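Local coordinates for cytokinesis protein 2 (Saccharomyces cerevisiae, PDB 4WPE), which mediates cytoskeletal rearrangements needed for cytokinesis, assembling into a ring at the site of the medial actin ring, and is represented here by its F-BAR domain, at residues Gln32-Cys37 against Asn117-Tyr122; Ile41-Gln46 against Gln235-Ser240; Glu49-Tyr54 against Ser97-Ile102; Met73-Leu78 against Ser272-Thr277; Ala93-Lys98 against Met242-Leu247. All coordinates share one frame; numbering follows the deposited sequence.

Interaction 1 of 5, residues Gln32-Cys37 against Asn117-Tyr122; sequences QGIRSC and NLQARY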
# COMPACT_ATOMS: atom_id res chain seq x y z
N GLN A 32 -31.49 -3.46 12.03
CA GLN A 32 -30.69 -3.96 10.92
C GLN A 32 -29.60 -2.96 10.57
O GLN A 32 -28.55 -3.33 10.02
CB GLN A 32 -31.57 -4.26 9.70
CG GLN A 32 -31.74 -3.09 8.74
CD GLN A 32 -32.15 -3.53 7.34
OE1 GLN A 32 -32.38 -4.72 7.10
NE2 GLN A 32 -32.22 -2.58 6.42
N GLY A 33 -29.84 -1.69 10.89
CA GLY A 33 -28.88 -0.64 10.62
C GLY A 33 -27.72 -0.71 11.60
O GLY A 33 -26.61 -0.28 11.29
N ILE A 34 -27.99 -1.25 12.78
CA ILE A 34 -26.97 -1.39 13.80
C ILE A 34 -25.99 -2.51 13.41
O ILE A 34 -24.78 -2.34 13.51
CB ILE A 34 -27.59 -1.67 15.17
CG1 ILE A 34 -28.29 -0.41 15.69
CG2 ILE A 34 -26.54 -2.11 16.17
CD1 ILE A 34 -29.18 -0.65 16.88
N ARG A 35 -26.53 -3.64 12.96
CA ARG A 35 -25.70 -4.75 12.50
C ARG A 35 -24.94 -4.37 11.24
O ARG A 35 -23.85 -4.87 10.98
CB ARG A 35 -26.55 -6.00 12.24
CG ARG A 35 -27.26 -6.54 13.46
CD ARG A 35 -28.43 -7.43 13.06
NE ARG A 35 -29.10 -8.00 14.22
CZ ARG A 35 -29.86 -9.09 14.18
NH1 ARG A 35 -30.06 -9.73 13.03
NH2 ARG A 35 -30.43 -9.55 15.28
N SER A 36 -25.53 -3.47 10.46
CA SER A 36 -24.93 -3.01 9.21
C SER A 36 -23.65 -2.22 9.47
O SER A 36 -22.80 -2.09 8.58
CB SER A 36 -25.93 -2.17 8.42
OG SER A 36 -25.31 -1.52 7.33
N CYS A 37 -23.50 -1.70 10.69
CA CYS A 37 -22.29 -0.99 11.07
C CYS A 37 -21.09 -1.93 11.11
O CYS A 37 -19.96 -1.52 10.84
CB CYS A 37 -22.46 -0.31 12.43
SG CYS A 37 -23.55 1.14 12.43
N ASN A 117 -23.04 1.38 21.66
CA ASN A 117 -23.90 2.28 22.42
C ASN A 117 -25.28 2.44 21.78
O ASN A 117 -26.28 2.57 22.49
CB ASN A 117 -23.23 3.64 22.58
CG ASN A 117 -22.00 3.58 23.46
OD1 ASN A 117 -21.92 2.74 24.36
ND2 ASN A 117 -21.04 4.46 23.22
N LEU A 118 -25.32 2.43 20.46
CA LEU A 118 -26.59 2.43 19.75
C LEU A 118 -27.38 1.18 20.11
O LEU A 118 -28.57 1.25 20.42
CB LEU A 118 -26.39 2.49 18.23
CG LEU A 118 -26.13 3.86 17.61
CD1 LEU A 118 -26.42 3.81 16.12
CD2 LEU A 118 -26.96 4.93 18.29
N GLN A 119 -26.69 0.04 20.09
CA GLN A 119 -27.29 -1.24 20.46
C GLN A 119 -27.87 -1.21 21.87
O GLN A 119 -28.96 -1.72 22.11
CB GLN A 119 -26.25 -2.36 20.34
CG GLN A 119 -26.74 -3.72 20.81
CD GLN A 119 -27.93 -4.21 20.00
OE1 GLN A 119 -27.99 -4.02 18.79
NE2 GLN A 119 -28.88 -4.85 20.68
N ALA A 120 -27.15 -0.60 22.80
CA ALA A 120 -27.60 -0.52 24.18
C ALA A 120 -28.90 0.29 24.28
O ALA A 120 -29.84 -0.12 24.96
CB ALA A 120 -26.53 0.10 25.07
N ARG A 121 -28.94 1.42 23.59
CA ARG A 121 -30.13 2.27 23.61
C ARG A 121 -31.29 1.57 22.93
O ARG A 121 -32.43 1.63 23.40
CB ARG A 121 -29.86 3.61 22.93
CG ARG A 121 -31.09 4.50 22.88
CD ARG A 121 -30.81 5.86 22.26
NE ARG A 121 -31.93 6.78 22.48
CZ ARG A 121 -32.02 7.99 21.95
NH1 ARG A 121 -31.06 8.45 21.16
NH2 ARG A 121 -33.08 8.75 22.21
N TYR A 122 -31.01 0.90 21.81
CA TYR A 122 -32.04 0.19 21.07
C TYR A 122 -32.68 -0.90 21.92
O TYR A 122 -33.90 -1.08 21.89
CB TYR A 122 -31.47 -0.42 19.79
CG TYR A 122 -32.42 -1.40 19.14
CD1 TYR A 122 -33.50 -0.96 18.40
CD2 TYR A 122 -32.24 -2.77 19.29
CE1 TYR A 122 -34.38 -1.85 17.82
CE2 TYR A 122 -33.12 -3.67 18.71
CZ TYR A 122 -34.19 -3.20 17.97
OH TYR A 122 -35.06 -4.10 17.39
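The Y122 ring receives I34 obliquely at its root: I34 CD1 lies 3.7 Å from Y122 CB and 4.0 Å from Y122 CG. A second flat group, the carboxamide of Q119, turns its oxygen to the same isoleucine, with Q119 OE1 3.6 Å from I34 CG2. The contact belongs to the elongated helical bundle of the F-BAR domain, where the end of helix 21-35 lies against the long helix 76-162. I34 points at the opposing helix and touches L118, Q119 and Y122; it has the largest buried area of the contact. The side chain is forked by its first torsion: CG2 stands anti to the backbone N and lies nearest Q119, whereas CG1, beside that N (chi1 -71°), carries CD1 across to Y122, close to the Q119 oxygen too. The Q119 chain bends at chi2 (61°), which brings its oxygen to I34, and crosses it at about a right angle. No hydrogen bond joins the two segments, so van der Waals contact does the holding. Around it, Y122 also packs on L27, I30 and S31, while L118 touches M222 and R226 of helix 170-259, and S36 OG is hydrogen-bonded to D74 of the second subunit. On the L118 side the closest side-chain approach is made by I34 CG1, 4.3 Å from L118 CB.

Interaction 2 of 5, residues Ile41-Gln46 against Gln235-Ser240; sequences ILFFKQ and QQFATS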
# COMPACT_ATOMS: atom_id res chain seq x y z
N ILE A 41 -17.13 -1.38 10.45
CA ILE A 41 -16.26 -1.61 11.60
C ILE A 41 -15.16 -2.61 11.27
O ILE A 41 -13.99 -2.37 11.55
CB ILE A 41 -17.06 -2.13 12.81
CG1 ILE A 41 -17.98 -1.04 13.36
CG2 ILE A 41 -16.11 -2.58 13.91
CD1 ILE A 41 -19.03 -1.56 14.33
N LEU A 42 -15.54 -3.73 10.66
CA LEU A 42 -14.57 -4.75 10.28
C LEU A 42 -13.65 -4.24 9.18
O LEU A 42 -12.45 -4.49 9.20
CB LEU A 42 -15.27 -6.03 9.82
CG LEU A 42 -14.35 -7.22 9.57
CD1 LEU A 42 -13.78 -7.76 10.88
CD2 LEU A 42 -15.06 -8.32 8.80
N PHE A 43 -14.22 -3.51 8.22
CA PHE A 43 -13.45 -2.96 7.11
C PHE A 43 -12.38 -2.00 7.61
O PHE A 43 -11.22 -2.09 7.20
CB PHE A 43 -14.36 -2.24 6.12
CG PHE A 43 -13.61 -1.49 5.05
CD1 PHE A 43 -12.96 -2.17 4.03
CD2 PHE A 43 -13.57 -0.11 5.05
CE1 PHE A 43 -12.27 -1.49 3.05
CE2 PHE A 43 -12.88 0.58 4.07
CZ PHE A 43 -12.23 -0.11 3.07
N PHE A 44 -12.77 -1.09 8.50
CA PHE A 44 -11.85 -0.12 9.09
C PHE A 44 -10.70 -0.81 9.81
O PHE A 44 -9.56 -0.37 9.72
CB PHE A 44 -12.60 0.79 10.06
CG PHE A 44 -13.50 1.79 9.39
CD1 PHE A 44 -14.66 2.23 10.02
CD2 PHE A 44 -13.17 2.32 8.16
CE1 PHE A 44 -15.48 3.16 9.41
CE2 PHE A 44 -13.98 3.26 7.55
CZ PHE A 44 -15.14 3.67 8.18
N LYS A 45 -11.02 -1.88 10.51
CA LYS A 45 -10.02 -2.64 11.25
C LYS A 45 -9.02 -3.30 10.31
O LYS A 45 -7.81 -3.10 10.44
CB LYS A 45 -10.68 -3.70 12.13
CG LYS A 45 -9.70 -4.51 12.95
CD LYS A 45 -10.42 -5.49 13.86
CE LYS A 45 -9.44 -6.20 14.79
NZ LYS A 45 -9.98 -7.50 15.26
N GLN A 46 -9.53 -4.07 9.35
CA GLN A 46 -8.68 -4.80 8.41
C GLN A 46 -7.85 -3.85 7.55
O GLN A 46 -6.68 -4.10 7.29
CB GLN A 46 -9.52 -5.72 7.53
CG GLN A 46 -10.23 -6.82 8.29
CD GLN A 46 -10.49 -8.04 7.43
OE1 GLN A 46 -11.63 -8.36 7.10
NE2 GLN A 46 -9.42 -8.74 7.07
N GLN A 235 -15.86 10.51 5.72
CA GLN A 235 -15.07 11.60 5.15
C GLN A 235 -13.72 11.60 5.85
O GLN A 235 -12.68 11.68 5.20
CB GLN A 235 -15.77 12.96 5.29
CG GLN A 235 -15.77 13.85 4.03
CD GLN A 235 -14.39 14.34 3.56
OE1 GLN A 235 -13.35 13.87 4.01
NE2 GLN A 235 -14.39 15.31 2.66
N GLN A 236 -13.74 11.49 7.18
CA GLN A 236 -12.50 11.39 7.95
C GLN A 236 -11.62 10.28 7.39
O GLN A 236 -10.39 10.38 7.38
CB GLN A 236 -12.81 11.12 9.42
CG GLN A 236 -13.38 12.31 10.15
CD GLN A 236 -13.89 11.95 11.52
OE1 GLN A 236 -13.27 11.15 12.23
NE2 GLN A 236 -15.01 12.54 11.91
N PHE A 237 -12.27 9.22 6.91
CA PHE A 237 -11.61 8.16 6.16
C PHE A 237 -11.08 8.68 4.83
O PHE A 237 -9.90 8.53 4.52
CB PHE A 237 -12.59 7.01 5.95
CG PHE A 237 -12.13 5.98 4.95
CD1 PHE A 237 -11.16 5.06 5.29
CD2 PHE A 237 -12.70 5.92 3.69
CE1 PHE A 237 -10.75 4.10 4.38
CE2 PHE A 237 -12.30 4.97 2.77
CZ PHE A 237 -11.31 4.06 3.12
N ALA A 238 -11.96 9.31 4.05
CA ALA A 238 -11.61 9.81 2.72
C ALA A 238 -10.65 11.00 2.75
O ALA A 238 -10.04 11.32 1.73
CB ALA A 238 -12.88 10.18 1.95
N THR A 239 -10.53 11.64 3.90
CA THR A 239 -9.62 12.78 4.04
C THR A 239 -8.23 12.30 4.44
O THR A 239 -7.23 12.75 3.89
CB THR A 239 -10.16 13.81 5.06
OG1 THR A 239 -11.26 14.52 4.49
CG2 THR A 239 -9.07 14.80 5.44
N SER A 240 -8.18 11.39 5.41
CA SER A 240 -6.92 10.81 5.86
C SER A 240 -6.21 10.09 4.72
O SER A 240 -5.00 10.21 4.56
CB SER A 240 -7.16 9.84 7.02
OG SER A 240 -7.41 10.54 8.23
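F43 and F44, neighbours on one helix, converge on the single ring of F237 from different angles. F43 comes edge first: its rim is directed at the face of F237 in an offset edge-to-face pair, the planes inclined at 68° and the centroids 5.9 Å apart. F43 CE2 is the touching atom, 3.9 Å from F237 CZ, which in turn lies near the plane of the F43 ring. F44 arrives aslant, its plane at 48° to that of F237; its CE2 is 4.0 Å from F237 CD1. The two rings therefore share out F237 along its length, F44 near CG and CD1, F43 farther out at CE1 and CZ. This aromatic cluster fills part of the F-BAR helical bundle between helix 37-71 and the long helix 170-259, whose backbones stay well apart, with CA of F44 and CA of F237 8.8 Å from each other. Unlike first torsions bring the two rings together: F43 CG stands anti to its N, while F44 CG swings beside its own N (chi1 -73°), bringing in a ring whose CB leaves the helix on a different bearing. F44 packs further on I107 of helix 76-162, and F43 on I61 of the second subunit.

Interaction 3 of 5, residues Glu49-Tyr54 against Ser97-Ile102; sequences ELEKDY and SKQSEI
E51 and S100 sit where two antiparallel helices come close: the segment axes approach to 7.9 Å with their directions 157° apart, and CA of E51 is 5.2 Å from CA of S100. The small serine is consistent with this close approach, with E51 CB 3.7 Å from S100 CB. S100 OG, turned anti to its backbone N, lies 3.3 Å from K52 CB and is hydrogen-bonded to S48 O, one turn before K52. The lysine takes part only through the base of its chain; its amino end leads away. Beside the serine, the E51 chain bends at chi2 (-65°), and Q99 reaches it obliquely, Q99 OE1 being 3.3 Å from E51 CD with carboxylate and amide planes 67° apart. Q99 OE1 and the carboxylate oxygens are all acceptors, and R47 probably offsets their closeness: its NH1 forms a salt bridge to E51 OE2 and a hydrogen bond to Q99 OE1. The pairing joins helix 37-71 to helix 76-162 inside the F-BAR bundle, at the level where the dimer partner closes in. Each E51 oxygen has further work: OE1 accepts from H96 ND1, and OE2 is hydrogen-bonded to Y54 OH of the second subunit. With an alanine in place of E51, the R47 guanidinium would probably be left without its carboxylate, and H96 and Y54 of the second subunit without this buried partner. Q99 NE2 turns instead to T244 OG1, in a weak bond.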
# COMPACT_ATOMS: atom_id res chain seq x y z
N GLU A 49 -5.05 -2.58 9.66
CA GLU A 49 -4.02 -3.60 9.82
C GLU A 49 -3.20 -3.75 8.54
O GLU A 49 -2.02 -4.10 8.58
CB GLU A 49 -4.65 -4.95 10.20
N LEU A 50 -3.83 -3.46 7.41
CA LEU A 50 -3.18 -3.55 6.11
C LEU A 50 -2.13 -2.46 5.91
O LEU A 50 -1.02 -2.72 5.42
CB LEU A 50 -4.21 -3.48 4.98
CG LEU A 50 -3.69 -3.44 3.55
CD1 LEU A 50 -2.91 -4.71 3.23
CD2 LEU A 50 -4.83 -3.25 2.56
N GLU A 51 -2.48 -1.24 6.29
CA GLU A 51 -1.59 -0.10 6.12
C GLU A 51 -0.37 -0.19 7.03
O GLU A 51 0.72 0.26 6.67
CB GLU A 51 -2.34 1.21 6.37
CG GLU A 51 -3.45 1.51 5.37
CD GLU A 51 -2.92 1.74 3.96
OE1 GLU A 51 -1.74 2.11 3.81
OE2 GLU A 51 -3.70 1.55 3.00
N LYS A 52 -0.56 -0.76 8.21
CA LYS A 52 0.53 -0.94 9.16
C LYS A 52 1.58 -1.89 8.58
O LYS A 52 2.78 -1.62 8.65
CB LYS A 52 0.01 -1.47 10.49
CG LYS A 52 1.08 -1.67 11.55
CD LYS A 52 0.59 -2.55 12.68
CE LYS A 52 1.65 -2.72 13.75
NZ LYS A 52 1.16 -3.54 14.90
N ASP A 53 1.12 -2.99 7.99
CA ASP A 53 2.03 -3.96 7.40
C ASP A 53 2.70 -3.39 6.16
O ASP A 53 3.86 -3.69 5.88
CB ASP A 53 1.28 -5.25 7.05
CG ASP A 53 0.57 -5.84 8.25
OD1 ASP A 53 0.87 -5.42 9.39
OD2 ASP A 53 -0.29 -6.73 8.05
N TYR A 54 1.97 -2.56 5.41
CA TYR A 54 2.54 -1.92 4.23
C TYR A 54 3.65 -0.96 4.62
O TYR A 54 4.73 -0.97 4.02
CB TYR A 54 1.45 -1.18 3.44
CG TYR A 54 1.94 -0.56 2.15
CD1 TYR A 54 2.05 -1.32 0.99
CD2 TYR A 54 2.30 0.78 2.09
CE1 TYR A 54 2.49 -0.75 -0.19
CE2 TYR A 54 2.74 1.35 0.92
CZ TYR A 54 2.84 0.58 -0.22
OH TYR A 54 3.29 1.16 -1.39
N SER A 97 1.93 4.74 7.69
CA SER A 97 1.96 4.35 9.10
C SER A 97 1.07 5.27 9.92
O SER A 97 0.32 4.81 10.78
CB SER A 97 3.39 4.37 9.64
OG SER A 97 3.40 3.97 11.00
N LYS A 98 1.16 6.57 9.65
CA LYS A 98 0.33 7.55 10.33
C LYS A 98 -1.14 7.34 9.96
O LYS A 98 -2.02 7.47 10.81
CB LYS A 98 0.78 8.97 9.99
CG LYS A 98 -0.18 10.05 10.44
CD LYS A 98 0.18 11.40 9.84
CE LYS A 98 -0.87 12.45 10.19
NZ LYS A 98 -0.49 13.80 9.71
N GLN A 99 -1.38 7.02 8.70
CA GLN A 99 -2.73 6.74 8.22
C GLN A 99 -3.30 5.51 8.92
O GLN A 99 -4.49 5.48 9.27
CB GLN A 99 -2.72 6.52 6.70
CG GLN A 99 -4.10 6.59 6.05
CD GLN A 99 -4.13 5.93 4.69
OE1 GLN A 99 -4.25 4.70 4.58
NE2 GLN A 99 -4.00 6.72 3.64
N SER A 100 -2.45 4.51 9.13
CA SER A 100 -2.85 3.28 9.81
C SER A 100 -3.34 3.55 11.23
O SER A 100 -4.37 3.03 11.65
CB SER A 100 -1.69 2.29 9.84
OG SER A 100 -2.02 1.15 10.61
N GLU A 101 -2.59 4.37 11.96
CA GLU A 101 -2.93 4.67 13.34
C GLU A 101 -4.23 5.47 13.45
O GLU A 101 -5.03 5.22 14.35
CB GLU A 101 -1.78 5.43 14.02
CG GLU A 101 -0.44 4.71 13.90
CD GLU A 101 0.72 5.51 14.48
OE1 GLU A 101 0.56 6.73 14.68
OE2 GLU A 101 1.79 4.91 14.73
N ILE A 102 -4.45 6.41 12.54
CA ILE A 102 -5.70 7.16 12.52
C ILE A 102 -6.87 6.22 12.30
O ILE A 102 -7.94 6.37 12.91
CB ILE A 102 -5.71 8.24 11.41
CG1 ILE A 102 -4.66 9.31 11.69
CG2 ILE A 102 -7.09 8.88 11.29
CD1 ILE A 102 -4.55 10.35 10.59

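Interaction 4 of 5, residues Met73-Leu78 against Ser272-Thr277; sequences MDYGKL and SKENGT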
# COMPACT_ATOMS: atom_id res chain seq x y z
N MSE A 73 28.68 1.94 -3.22
CA MSE A 73 28.78 3.38 -3.43
C MSE A 73 28.57 3.73 -4.90
O MSE A 73 28.90 2.94 -5.79
CB MSE A 73 30.13 3.90 -2.96
CG MSE A 73 30.34 3.77 -1.46
SE MSE A 73 32.08 4.44 -0.92
CE MSE A 73 33.20 3.07 -1.74
N ASP A 74 28.01 4.91 -5.14
CA ASP A 74 27.81 5.40 -6.49
C ASP A 74 28.19 6.87 -6.56
O ASP A 74 28.43 7.50 -5.53
CB ASP A 74 26.36 5.19 -6.94
CG ASP A 74 26.24 4.97 -8.43
OD1 ASP A 74 26.91 5.69 -9.20
OD2 ASP A 74 25.48 4.07 -8.84
N TYR A 75 28.26 7.42 -7.77
CA TYR A 75 28.86 8.73 -7.98
C TYR A 75 27.84 9.82 -8.28
O TYR A 75 26.80 9.54 -8.87
CB TYR A 75 29.88 8.67 -9.12
CG TYR A 75 30.39 10.04 -9.53
CD1 TYR A 75 31.38 10.67 -8.80
CD2 TYR A 75 29.87 10.70 -10.64
CE1 TYR A 75 31.85 11.92 -9.16
CE2 TYR A 75 30.33 11.95 -11.01
CZ TYR A 75 31.32 12.56 -10.26
OH TYR A 75 31.80 13.80 -10.61
N GLY A 76 28.18 11.04 -7.90
CA GLY A 76 27.47 12.24 -8.29
C GLY A 76 25.96 12.15 -8.31
O GLY A 76 25.35 11.46 -7.49
N LYS A 77 25.36 12.83 -9.29
CA LYS A 77 23.91 12.94 -9.39
C LYS A 77 23.16 11.61 -9.31
O LYS A 77 22.10 11.54 -8.70
CB LYS A 77 23.54 13.65 -10.69
CG LYS A 77 22.98 15.04 -10.48
CD LYS A 77 24.05 16.03 -10.06
CE LYS A 77 23.45 17.42 -9.88
NZ LYS A 77 24.48 18.44 -9.57
N LEU A 78 23.71 10.55 -9.91
CA LEU A 78 23.04 9.25 -9.85
C LEU A 78 23.04 8.71 -8.42
O LEU A 78 22.20 7.89 -8.06
CB LEU A 78 23.68 8.25 -10.81
N SER A 272 35.56 13.40 -14.65
CA SER A 272 36.86 13.57 -15.30
C SER A 272 37.60 14.78 -14.74
O SER A 272 38.83 14.81 -14.70
CB SER A 272 36.69 13.70 -16.82
OG SER A 272 36.02 12.57 -17.35
N LYS A 273 36.83 15.78 -14.32
CA LYS A 273 37.38 16.98 -13.71
C LYS A 273 38.05 16.65 -12.37
O LYS A 273 39.14 17.13 -12.07
CB LYS A 273 36.29 18.03 -13.50
CG LYS A 273 36.54 19.37 -14.18
CD LYS A 273 35.39 20.33 -13.90
CE LYS A 273 35.49 21.59 -14.74
NZ LYS A 273 34.41 22.56 -14.42
N GLU A 274 37.38 15.82 -11.57
CA GLU A 274 37.83 15.53 -10.22
C GLU A 274 38.94 14.48 -10.16
O GLU A 274 39.78 14.51 -9.27
CB GLU A 274 36.66 15.06 -9.36
CG GLU A 274 35.40 15.88 -9.51
CD GLU A 274 34.23 15.30 -8.73
OE1 GLU A 274 34.24 14.08 -8.48
OE2 GLU A 274 33.32 16.07 -8.38
N ASN A 275 38.93 13.54 -11.10
CA ASN A 275 39.80 12.38 -10.99
C ASN A 275 40.66 12.10 -12.22
O ASN A 275 41.26 11.03 -12.33
CB ASN A 275 38.96 11.14 -10.67
CG ASN A 275 38.09 11.33 -9.45
OD1 ASN A 275 38.55 11.84 -8.42
ND2 ASN A 275 36.83 10.93 -9.55
N GLY A 276 40.73 13.07 -13.13
CA GLY A 276 41.57 12.94 -14.30
C GLY A 276 43.03 12.87 -13.92
O GLY A 276 43.48 13.59 -13.03
N THR A 277 43.79 12.00 -14.59
CA THR A 277 45.20 11.81 -14.26
C THR A 277 46.13 12.51 -15.23
O THR A 277 47.33 12.21 -15.29
CB THR A 277 45.58 10.32 -14.22
OG1 THR A 277 45.29 9.72 -15.49
CG2 THR A 277 44.80 9.60 -13.13
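The short helix 264-275, which follows the long bundle helices of the F-BAR domain, is met near its end, at E274, by Y75 from the turn leading into helix 76-162. The hydroxyl end of Y75 and the carboxylate of E274 approach from opposite directions. E274 OE1 lies at the edge of the tyrosine ring, near its plane, 3.3 Å from Y75 CE1, and the carboxylate is turned 76° against the ring. Y75 OH and E274 OE1, also 3.3 Å apart, make a weak hydrogen bond at most, and it is not settled, because T270 OG1, the stronger partner of this hydroxyl, competes for the same proton. F271 meets the ring edge-to-face. At the other end of the tyrosine, its backbone N donates to the anti lone pair of D74 OD1 (2.6 Å), and D74 OD2 forms a salt bridge to R226 of the second subunit. The E274 contact is thus a long polar touch at the surface, and the position of Y75 probably owes more to T270, F271 and D74.

Interaction 5 of 5, residues Ala93-Lys98 against Met242-Leu247; sequences AQSHSK and METYIL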
# COMPACT_ATOMS: atom_id res chain seq x y z
N ALA A 93 6.22 5.58 3.65
CA ALA A 93 6.13 4.63 4.75
C ALA A 93 5.57 5.29 6.01
O ALA A 93 4.63 4.79 6.61
CB ALA A 93 7.50 4.02 5.03
N GLN A 94 6.15 6.43 6.38
CA GLN A 94 5.67 7.18 7.54
C GLN A 94 4.24 7.66 7.34
O GLN A 94 3.45 7.73 8.29
CB GLN A 94 6.59 8.38 7.82
N SER A 95 3.89 7.98 6.09
CA SER A 95 2.57 8.50 5.78
C SER A 95 1.50 7.42 5.88
O SER A 95 0.40 7.66 6.37
CB SER A 95 2.56 9.12 4.38
OG SER A 95 1.27 9.63 4.07
N HIS A 96 1.83 6.22 5.41
CA HIS A 96 0.92 5.09 5.52
C HIS A 96 0.83 4.63 6.97
O HIS A 96 -0.23 4.19 7.42
CB HIS A 96 1.38 3.93 4.63
CG HIS A 96 1.09 4.14 3.17
ND1 HIS A 96 0.15 3.40 2.49
CD2 HIS A 96 1.62 5.00 2.27
CE1 HIS A 96 0.12 3.80 1.23
NE2 HIS A 96 1.00 4.76 1.07
N SER A 97 1.93 4.74 7.69
CA SER A 97 1.96 4.35 9.10
C SER A 97 1.07 5.27 9.92
O SER A 97 0.32 4.81 10.78
CB SER A 97 3.39 4.37 9.64
OG SER A 97 3.40 3.97 11.00
N LYS A 98 1.16 6.57 9.65
CA LYS A 98 0.33 7.55 10.33
C LYS A 98 -1.14 7.34 9.96
O LYS A 98 -2.02 7.47 10.81
CB LYS A 98 0.78 8.97 9.99
CG LYS A 98 -0.18 10.05 10.44
CD LYS A 98 0.18 11.40 9.84
CE LYS A 98 -0.87 12.45 10.19
NZ LYS A 98 -0.49 13.80 9.71
N MSE A 242 -6.81 10.72 1.53
CA MSE A 242 -6.53 11.78 0.57
C MSE A 242 -5.20 12.47 0.86
O MSE A 242 -4.44 12.79 -0.05
CB MSE A 242 -7.65 12.82 0.58
CG MSE A 242 -7.43 13.96 -0.40
SE MSE A 242 -7.45 13.35 -2.24
CE MSE A 242 -9.37 13.38 -2.54
N GLU A 243 -4.92 12.69 2.14
CA GLU A 243 -3.70 13.38 2.54
C GLU A 243 -2.47 12.58 2.13
O GLU A 243 -1.45 13.15 1.74
CB GLU A 243 -3.69 13.62 4.05
CG GLU A 243 -4.50 14.84 4.48
CD GLU A 243 -4.67 14.93 5.98
OE1 GLU A 243 -4.60 13.89 6.66
OE2 GLU A 243 -4.88 16.06 6.49
N THR A 244 -2.57 11.26 2.19
CA THR A 244 -1.48 10.39 1.77
C THR A 244 -1.24 10.48 0.27
O THR A 244 -0.11 10.70 -0.17
CB THR A 244 -1.74 8.93 2.14
OG1 THR A 244 -1.94 8.82 3.56
CG2 THR A 244 -0.56 8.06 1.73
N TYR A 245 -2.30 10.31 -0.50
CA TYR A 245 -2.21 10.30 -1.96
C TYR A 245 -1.69 11.63 -2.50
O TYR A 245 -0.94 11.66 -3.47
CB TYR A 245 -3.58 9.98 -2.57
CG TYR A 245 -4.22 8.72 -2.02
CD1 TYR A 245 -3.46 7.62 -1.66
CD2 TYR A 245 -5.60 8.64 -1.85
CE1 TYR A 245 -4.04 6.47 -1.15
CE2 TYR A 245 -6.20 7.49 -1.35
CZ TYR A 245 -5.41 6.41 -1.00
OH TYR A 245 -5.99 5.27 -0.49
N ILE A 246 -2.08 12.73 -1.86
CA ILE A 246 -1.62 14.05 -2.27
C ILE A 246 -0.15 14.21 -1.91
O ILE A 246 0.62 14.82 -2.66
CB ILE A 246 -2.47 15.16 -1.62
CG1 ILE A 246 -3.70 15.44 -2.48
CG2 ILE A 246 -1.68 16.44 -1.47
CD1 ILE A 246 -4.82 16.15 -1.75
N LEU A 247 0.26 13.65 -0.78
CA LEU A 247 1.66 13.66 -0.38
C LEU A 247 2.51 12.81 -1.33
O LEU A 247 3.57 13.25 -1.77
CB LEU A 247 1.82 13.15 1.06
CG LEU A 247 3.24 12.82 1.52
CD1 LEU A 247 3.48 13.36 2.92
CD2 LEU A 247 3.50 11.32 1.47
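S95 and T244 bury the most surface where helix 76-162 and helix 170-259 run side by side, antiparallel, in the F-BAR bundle; the segment axes come within 9.8 Å of each other, at 174°. The hydroxyls of S95 and T244 face each other, S95 OG 3.3 Å from T244 OG1, in a weak hydrogen bond in which either could be the donor. T244 meets its neighbours with both branches. OG1, beside the backbone N (chi1 -58°), is turned to the serine, with Q99 as its second partner, while CG2, anti to that N, fills the angle between S95 and H96, 3.4 Å from S95 OG and 3.7 Å from H96 NE2. The methyl reaches the imidazole obliquely; besides its E51 partner, the ring is held at NE2 by E248. A valine in place of T244 would probably leave the S95 hydroxyl and the Q99 amide without this partner. L247 closes one side of the serine with a methyl, and Y245 of the same helix packs on R92 of the second subunit. L247 CD2 lies 3.8 Å from S95 CB.

Interactions 2 and 3 are buried, interactions 1 and 5 only partly so, and interaction 4 lies at the surface, about 64 Å from the centre of the chain. Interactions 1, 3, 4 and 5 all involve helix 76-162 or the turn into it, against four different helices. Interactions 2 and 5 use successive turns of helix 170-259. The chemistry changes with place: mainly apolar around I34, purely aromatic in interaction 2, polar and ionic in interaction 3. That network continues into interaction 5, the centres of the two contacts being about 9 Å apart. Interaction 4 rests on one weak polar touch. All five adjoin the second subunit.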